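PDB 4K2E: transcriptional activator HlyU from Vibrio cholerae, which binds DNA and up-regulates transcription of the hemolysin gene hlyA, and may also promote expression of other virulence determinants. Local coordinates for residues A[32-35]-A[36-39]; A[59-62]-A[63-66]; A[69-72]-A[73-76]. One frame throughout, in Å; residues are numbered along the deposited sequence.

The three contacts follow one another along the chain of this ArsR-type winged-helix protein. Interaction 1 (32-39) spans the tight junction between helix 16-32 and helix 35-40; interaction 2 (59-66) starts helix 62-74, and interaction 3 (69-76) ends it. Their centres lie about 13 Å (1 to 2), 12 Å (1 to 3) and 15 Å (2 to 3) apart. Helix 35-40 joins them: R36 packs on L60 near one end of helix 62-74, and R37 packs on W71 and L72 near the other. Helix 62-74, whose first part lies in the predicted helix-turn-helix and which is probably the recognition helix, is thus touched near both its ends by interaction 1, which also meets the second subunit.

Interaction 1 of 3, residues A[32-35]-A[36-39]; sequences MANE and RRLQ
N34 and R37 meet as a stack: the amide and guanidinium planes lie only 18° apart, although the two side chains cross at about a right angle. N34 CB sits over the centre of the guanidinium, 3.3 Å above the plane of R37, and the amide carbon CG overlaps toward NH1. With its CG anti to the backbone N (chi1 170°), N34 swings the amide in over the first turn of the helix, where OD1 accepts from R37 N at 3.0 Å. That donor approaches in the carbonyl plane, on a lone pair. R37 is therefore gripped twice by one residue, at its backbone N and over its guanidinium. The polar end of R37 is held further by the carbonyls of A31 (through NE) and K30 (through NH2), and it makes a cation-pi contact with W71.

N34 is the N-cap of helix 35-40, and A33 before it is the centre of an inverse gamma turn, so the chain leaves helix 16-32 and starts the next helix within a few residues. The backbone takes over at once, with L38 N bonded to N34 O at 2.9 Å and Q39 N to E35 O at 2.9 Å. Further along, R36 NH1 donates to Q39 OE1 at 3.0 Å and also to L58 O. M32 crosses L38 obliquely, CE against CD1 at 3.8 Å, in the core beside M99 and L103 of helix 94-108. L38 also packs on V26 of the second subunit, and E35 on A23 of that subunit.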
loop_
_atom_site.group_PDB
_atom_site.type_symbol
_atom_site.label_atom_id
_atom_site.label_comp_id
_atom_site.label_asym_id
_atom_site.label_seq_id
_atom_site.Cartn_x
_atom_site.Cartn_y
_atom_site.Cartn_z
ATOM N N MET A 32 -3.564 -1.960 -4.735
ATOM C CA MET A 32 -4.187 -2.219 -3.434
ATOM C C MET A 32 -4.981 -1.108 -2.768
ATOM O O MET A 32 -5.753 -1.363 -1.835
ATOM C CB MET A 32 -3.119 -2.715 -2.435
ATOM C CG MET A 32 -2.405 -3.953 -3.000
ATOM S SD MET A 32 -1.155 -4.467 -1.774
ATOM C CE MET A 32 -2.230 -4.620 -0.371
ATOM N N ALA A 33 -4.735 0.131 -3.185
ATOM C CA ALA A 33 -5.221 1.285 -2.464
ATOM C C ALA A 33 -6.631 1.641 -2.909
ATOM O O ALA A 33 -6.877 2.736 -3.392
ATOM C CB ALA A 33 -4.293 2.470 -2.694
ATOM N N ASN A 34 -7.559 0.715 -2.718
ATOM C CA ASN A 34 -8.943 0.919 -3.124
ATOM C C ASN A 34 -9.741 -0.088 -2.314
ATOM O O ASN A 34 -9.352 -1.241 -2.263
ATOM C CB ASN A 34 -9.092 0.630 -4.613
ATOM C CG ASN A 34 -10.534 0.593 -5.042
ATOM O OD1 ASN A 34 -11.174 -0.444 -4.970
ATOM N ND2 ASN A 34 -11.064 1.737 -5.446
ATOM N N GLU A 35 -10.814 0.341 -1.665
ATOM C CA GLU A 35 -11.462 -0.545 -0.704
ATOM C C GLU A 35 -11.948 -1.839 -1.341
ATOM O O GLU A 35 -11.764 -2.916 -0.776
ATOM C CB GLU A 35 -12.563 0.160 0.075
ATOM C CG GLU A 35 -12.003 1.004 1.226
ATOM C CD GLU A 35 -13.062 1.701 2.040
ATOM O OE1 GLU A 35 -14.159 1.124 2.230
ATOM O OE2 GLU A 35 -12.788 2.838 2.488
ATOM N N ARG A 36 -12.524 -1.741 -2.535
ATOM C CA ARG A 36 -13.024 -2.951 -3.201
ATOM C C ARG A 36 -11.879 -3.880 -3.682
ATOM O O ARG A 36 -11.912 -5.105 -3.464
ATOM C CB ARG A 36 -13.989 -2.602 -4.345
ATOM C CG ARG A 36 -15.215 -1.798 -3.935
ATOM C CD ARG A 36 -15.896 -2.434 -2.713
ATOM N NE ARG A 36 -17.289 -2.056 -2.609
ATOM C CZ ARG A 36 -18.209 -2.775 -1.967
ATOM N NH1 ARG A 36 -17.881 -3.920 -1.369
ATOM N NH2 ARG A 36 -19.464 -2.358 -1.939
ATOM N N ARG A 37 -10.844 -3.314 -4.308
ATOM C CA ARG A 37 -9.739 -4.171 -4.747
ATOM C C ARG A 37 -9.028 -4.832 -3.566
ATOM O O ARG A 37 -8.710 -6.027 -3.627
ATOM C CB ARG A 37 -8.736 -3.435 -5.651
ATOM C CG ARG A 37 -9.290 -3.085 -7.011
ATOM C CD ARG A 37 -8.271 -2.472 -7.977
ATOM N NE ARG A 37 -7.495 -1.314 -7.476
ATOM C CZ ARG A 37 -7.781 -0.026 -7.679
ATOM N NH1 ARG A 37 -8.886 0.347 -8.327
ATOM N NH2 ARG A 37 -6.954 0.914 -7.206
ATOM N N LEU A 38 -8.814 -4.071 -2.494
ATOM C CA LEU A 38 -8.223 -4.653 -1.287
ATOM C C LEU A 38 -9.118 -5.761 -0.704
ATOM O O LEU A 38 -8.619 -6.775 -0.260
ATOM C CB LEU A 38 -8.013 -3.619 -0.197
ATOM C CG LEU A 38 -7.267 -4.093 1.055
ATOM C CD1 LEU A 38 -5.826 -4.485 0.685
ATOM C CD2 LEU A 38 -7.275 -2.990 2.124
ATOM N N GLN A 39 -10.423 -5.531 -0.667
ATOM C CA GLN A 39 -11.362 -6.558 -0.166
ATOM C C GLN A 39 -11.232 -7.868 -0.943
ATOM O O GLN A 39 -11.154 -8.963 -0.351
ATOM C CB GLN A 39 -12.812 -6.041 -0.192
ATOM C CG GLN A 39 -13.150 -5.107 0.961
ATOM C CD GLN A 39 -14.444 -4.302 0.762
ATOM O OE1 GLN A 39 -15.263 -4.596 -0.114
ATOM N NE2 GLN A 39 -14.622 -3.271 1.586
#

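Interaction 2 of 3, residues A[59-62]-A[63-66]; sequences ELSQ and SALS
The flat group that matters here is the peptide carbonyl of S61, and L65 meets it with two atoms. L65 N donates to S61 O at 2.9 Å, and L65 CB also comes to 3.4 Å from S61 O. One residue further on, Q62 O takes S66 N, again at 2.9 Å, so the backbone bonding of the helix is under way from its first turn.

The side chain of S61 works next to its own carbonyl. Its OG stands between the backbone N and the carbonyl carbon (chi1 61°), which turns it back over the helix start to accept from A64 N at 3.3 Å in a nearly straight bond of 170°. The methyl of A64 lies alongside, its CB 3.7 Å from S61 OG. S61 is thus the N-cap of helix 62-74.

The chain leaves helix 51-58 and runs through L60 into the cap. This is consistent with the turn of the predicted helix-turn-helix, and the first part of the helix that begins here falls within the same predicted DNA-binding element. L60 reaches across the turn with one methyl, CD2 to A64 CB at 3.9 Å, while its carbonyl oxygen accepts from S55 OG in helix 51-58 and its side chain also packs on R36. L65 turns inward to L54 and I40, so this buried leucine joins helix 62-74 to both helix 51-58 and helix 35-40. Q62 lays its side chain against V51 and S55 of helix 51-58. One turn along the exposed side, S66 OG donates to S63 O at 3.1 Å.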
loop_
_atom_site.group_PDB
_atom_site.type_symbol
_atom_site.label_atom_id
_atom_site.label_comp_id
_atom_site.label_asym_id
_atom_site.label_seq_id
_atom_site.Cartn_x
_atom_site.Cartn_y
_atom_site.Cartn_z
ATOM N N GLU A 59 -20.855 -8.110 -1.847
ATOM C CA GLU A 59 -22.140 -7.508 -2.205
ATOM C C GLU A 59 -22.018 -6.430 -3.285
ATOM O O GLU A 59 -22.691 -5.403 -3.232
ATOM C CB GLU A 59 -22.898 -7.008 -0.978
ATOM C CG GLU A 59 -23.291 -8.164 -0.106
ATOM C CD GLU A 59 -24.255 -7.806 0.981
ATOM O OE1 GLU A 59 -24.435 -6.604 1.258
ATOM O OE2 GLU A 59 -24.829 -8.751 1.557
ATOM N N LEU A 60 -21.162 -6.691 -4.263
ATOM C CA LEU A 60 -21.069 -5.866 -5.454
ATOM C C LEU A 60 -21.557 -6.689 -6.625
ATOM O O LEU A 60 -21.259 -7.875 -6.714
ATOM C CB LEU A 60 -19.624 -5.446 -5.714
ATOM C CG LEU A 60 -19.117 -4.095 -5.204
ATOM C CD1 LEU A 60 -17.716 -3.873 -5.727
ATOM C CD2 LEU A 60 -20.034 -2.958 -5.640
ATOM N N SER A 61 -22.304 -6.067 -7.526
ATOM C CA SER A 61 -22.777 -6.770 -8.703
ATOM C C SER A 61 -21.556 -7.225 -9.488
ATOM O O SER A 61 -20.461 -6.665 -9.350
ATOM C CB SER A 61 -23.635 -5.849 -9.574
ATOM O OG SER A 61 -22.856 -4.742 -10.014
ATOM N N GLN A 62 -21.745 -8.242 -10.321
ATOM C CA GLN A 62 -20.636 -8.750 -11.105
ATOM C C GLN A 62 -20.145 -7.680 -12.074
ATOM O O GLN A 62 -18.970 -7.631 -12.408
ATOM C CB GLN A 62 -21.018 -10.061 -11.804
ATOM C CG GLN A 62 -21.564 -11.084 -10.814
ATOM C CD GLN A 62 -21.759 -12.478 -11.398
ATOM O OE1 GLN A 62 -22.826 -13.083 -11.237
ATOM N NE2 GLN A 62 -20.725 -13.003 -12.061
ATOM N N SER A 63 -21.048 -6.804 -12.495
ATOM C CA SER A 63 -20.713 -5.708 -13.398
ATOM C C SER A 63 -19.693 -4.780 -12.757
ATOM O O SER A 63 -18.637 -4.532 -13.330
ATOM C CB SER A 63 -21.986 -4.936 -13.773
ATOM O OG SER A 63 -21.855 -4.240 -15.000
ATOM N N ALA A 64 -19.987 -4.303 -11.547
ATOM C CA ALA A 64 -19.064 -3.425 -10.824
ATOM C C ALA A 64 -17.775 -4.152 -10.445
ATOM O O ALA A 64 -16.682 -3.588 -10.499
ATOM C CB ALA A 64 -19.751 -2.841 -9.574
ATOM N N LEU A 65 -17.907 -5.421 -10.086
ATOM C CA LEU A 65 -16.756 -6.282 -9.814
ATOM C C LEU A 65 -15.747 -6.436 -10.973
ATOM O O LEU A 65 -14.518 -6.379 -10.767
ATOM C CB LEU A 65 -17.263 -7.661 -9.411
ATOM C CG LEU A 65 -16.392 -8.539 -8.534
ATOM C CD1 LEU A 65 -15.985 -7.761 -7.286
ATOM C CD2 LEU A 65 -17.186 -9.783 -8.169
ATOM N N SER A 66 -16.260 -6.663 -12.182
ATOM C CA SER A 66 -15.404 -6.950 -13.335
ATOM C C SER A 66 -14.297 -5.909 -13.555
ATOM O O SER A 66 -13.212 -6.273 -13.966
ATOM C CB SER A 66 -16.228 -7.174 -14.614
ATOM O OG SER A 66 -16.671 -5.957 -15.180
#

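Interaction 3 of 3, residues A[69-72]-A[73-76]; sequences LAWL and RRDG
L69 O accepts from R73 N at 2.9 Å, and A70 O from R74 N, also at 2.9 Å, as the last full turns of helix 62-74 run out. R73 folds back over the first of these: its CG lies 3.2 Å from L69 O, and one face of its guanidinium rests over A70 CA.

R74 reaches the indole instead. With CG anti to the backbone N (chi1 174°) and a bend at chi3, it brings NH2 to 3.6 Å from W71 CG, the ring and guanidinium planes 54° apart, and W71 CA lies over one face of its guanidinium. At this separation any cation-pi attraction is weak. D75 runs alongside the indole, its carboxylate nearly perpendicular to the ring (87°) and its OD2 3.1 Å from W71 NE1.

D75 N makes the last regular helical bond, to W71 O at 3.0 Å; the helix then ends in a Schellman motif, in which G76, at positive phi, bonds through N to R73 O at 3.1 Å. Beyond it, G76 O accepts from S92 OG. L69 and L72 face inward onto I40 of helix 35-40, with V51 and L54 of helix 51-58 beside L69. W71 and D75 lie against A31 and V27 of helix 16-32, while L72 and R73 pack on V78 of strand 78-83.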
loop_
_atom_site.group_PDB
_atom_site.type_symbol
_atom_site.label_atom_id
_atom_site.label_comp_id
_atom_site.label_asym_id
_atom_site.label_seq_id
_atom_site.Cartn_x
_atom_site.Cartn_y
_atom_site.Cartn_z
ATOM N N LEU A 69 -11.616 -6.456 -10.887
ATOM C CA LEU A 69 -10.879 -7.654 -11.221
ATOM C C LEU A 69 -9.968 -7.388 -12.409
ATOM O O LEU A 69 -8.842 -7.902 -12.472
ATOM C CB LEU A 69 -11.820 -8.828 -11.512
ATOM C CG LEU A 69 -12.657 -9.339 -10.330
ATOM C CD1 LEU A 69 -13.724 -10.337 -10.825
ATOM C CD2 LEU A 69 -11.815 -9.965 -9.211
ATOM N N ALA A 70 -10.434 -6.553 -13.329
ATOM C CA ALA A 70 -9.680 -6.266 -14.539
ATOM C C ALA A 70 -8.369 -5.541 -14.195
ATOM O O ALA A 70 -7.304 -5.842 -14.764
ATOM C CB ALA A 70 -10.502 -5.457 -15.489
ATOM N N TRP A 71 -8.475 -4.576 -13.285
ATOM C CA TRP A 71 -7.312 -3.877 -12.760
ATOM C C TRP A 71 -6.357 -4.851 -12.077
ATOM O O TRP A 71 -5.158 -4.854 -12.375
ATOM C CB TRP A 71 -7.777 -2.779 -11.793
ATOM C CG TRP A 71 -6.698 -1.803 -11.312
ATOM C CD1 TRP A 71 -5.451 -2.107 -10.826
ATOM C CD2 TRP A 71 -6.831 -0.387 -11.213
ATOM N NE1 TRP A 71 -4.795 -0.945 -10.448
ATOM C CE2 TRP A 71 -5.626 0.119 -10.675
ATOM C CE3 TRP A 71 -7.857 0.509 -11.533
ATOM C CZ2 TRP A 71 -5.420 1.478 -10.464
ATOM C CZ3 TRP A 71 -7.647 1.856 -11.324
ATOM C CH2 TRP A 71 -6.440 2.324 -10.791
ATOM N N LEU A 72 -6.870 -5.712 -11.200
ATOM C CA LEU A 72 -5.982 -6.652 -10.524
ATOM C C LEU A 72 -5.282 -7.625 -11.512
ATOM O O LEU A 72 -4.141 -8.013 -11.288
ATOM C CB LEU A 72 -6.713 -7.423 -9.417
ATOM C CG LEU A 72 -7.310 -6.585 -8.290
ATOM C CD1 LEU A 72 -8.190 -7.472 -7.399
ATOM C CD2 LEU A 72 -6.192 -5.837 -7.437
ATOM N N ARG A 73 -5.976 -8.021 -12.585
ATOM C CA ARG A 73 -5.412 -8.909 -13.617
ATOM C C ARG A 73 -4.307 -8.125 -14.363
ATOM O O ARG A 73 -3.197 -8.609 -14.572
ATOM C CB ARG A 73 -6.486 -9.370 -14.617
ATOM C CG ARG A 73 -7.483 -10.390 -14.034
ATOM C CD ARG A 73 -8.038 -11.402 -15.060
ATOM N NE ARG A 73 -8.582 -10.833 -16.290
ATOM C CZ ARG A 73 -9.732 -10.179 -16.346
ATOM N NH1 ARG A 73 -10.451 -9.977 -15.244
ATOM N NH2 ARG A 73 -10.164 -9.720 -17.492
ATOM N N ARG A 74 -4.643 -6.906 -14.748
ATOM C CA ARG A 74 -3.765 -6.094 -15.578
ATOM C C ARG A 74 -2.420 -5.829 -14.874
ATOM O O ARG A 74 -1.360 -5.929 -15.497
ATOM C CB ARG A 74 -4.445 -4.769 -15.922
ATOM C CG ARG A 74 -3.536 -3.810 -16.673
ATOM C CD ARG A 74 -4.288 -2.598 -17.161
ATOM N NE ARG A 74 -4.907 -1.890 -16.051
ATOM C CZ ARG A 74 -6.217 -1.731 -15.890
ATOM N NH1 ARG A 74 -7.084 -2.238 -16.775
ATOM N NH2 ARG A 74 -6.667 -1.050 -14.847
ATOM N N ASP A 75 -2.466 -5.573 -13.573
ATOM C CA ASP A 75 -1.229 -5.291 -12.848
ATOM C C ASP A 75 -0.565 -6.499 -12.229
ATOM O O ASP A 75 0.450 -6.370 -11.554
ATOM C CB ASP A 75 -1.446 -4.172 -11.827
ATOM C CG ASP A 75 -1.583 -2.842 -12.494
ATOM O OD1 ASP A 75 -1.071 -2.742 -13.610
ATOM O OD2 ASP A 75 -2.223 -1.926 -11.945
ATOM N N GLY A 76 -1.136 -7.678 -12.456
ATOM C CA GLY A 76 -0.493 -8.926 -12.086
ATOM C C GLY A 76 -0.654 -9.359 -10.644
ATOM O O GLY A 76 0.193 -10.090 -10.135
#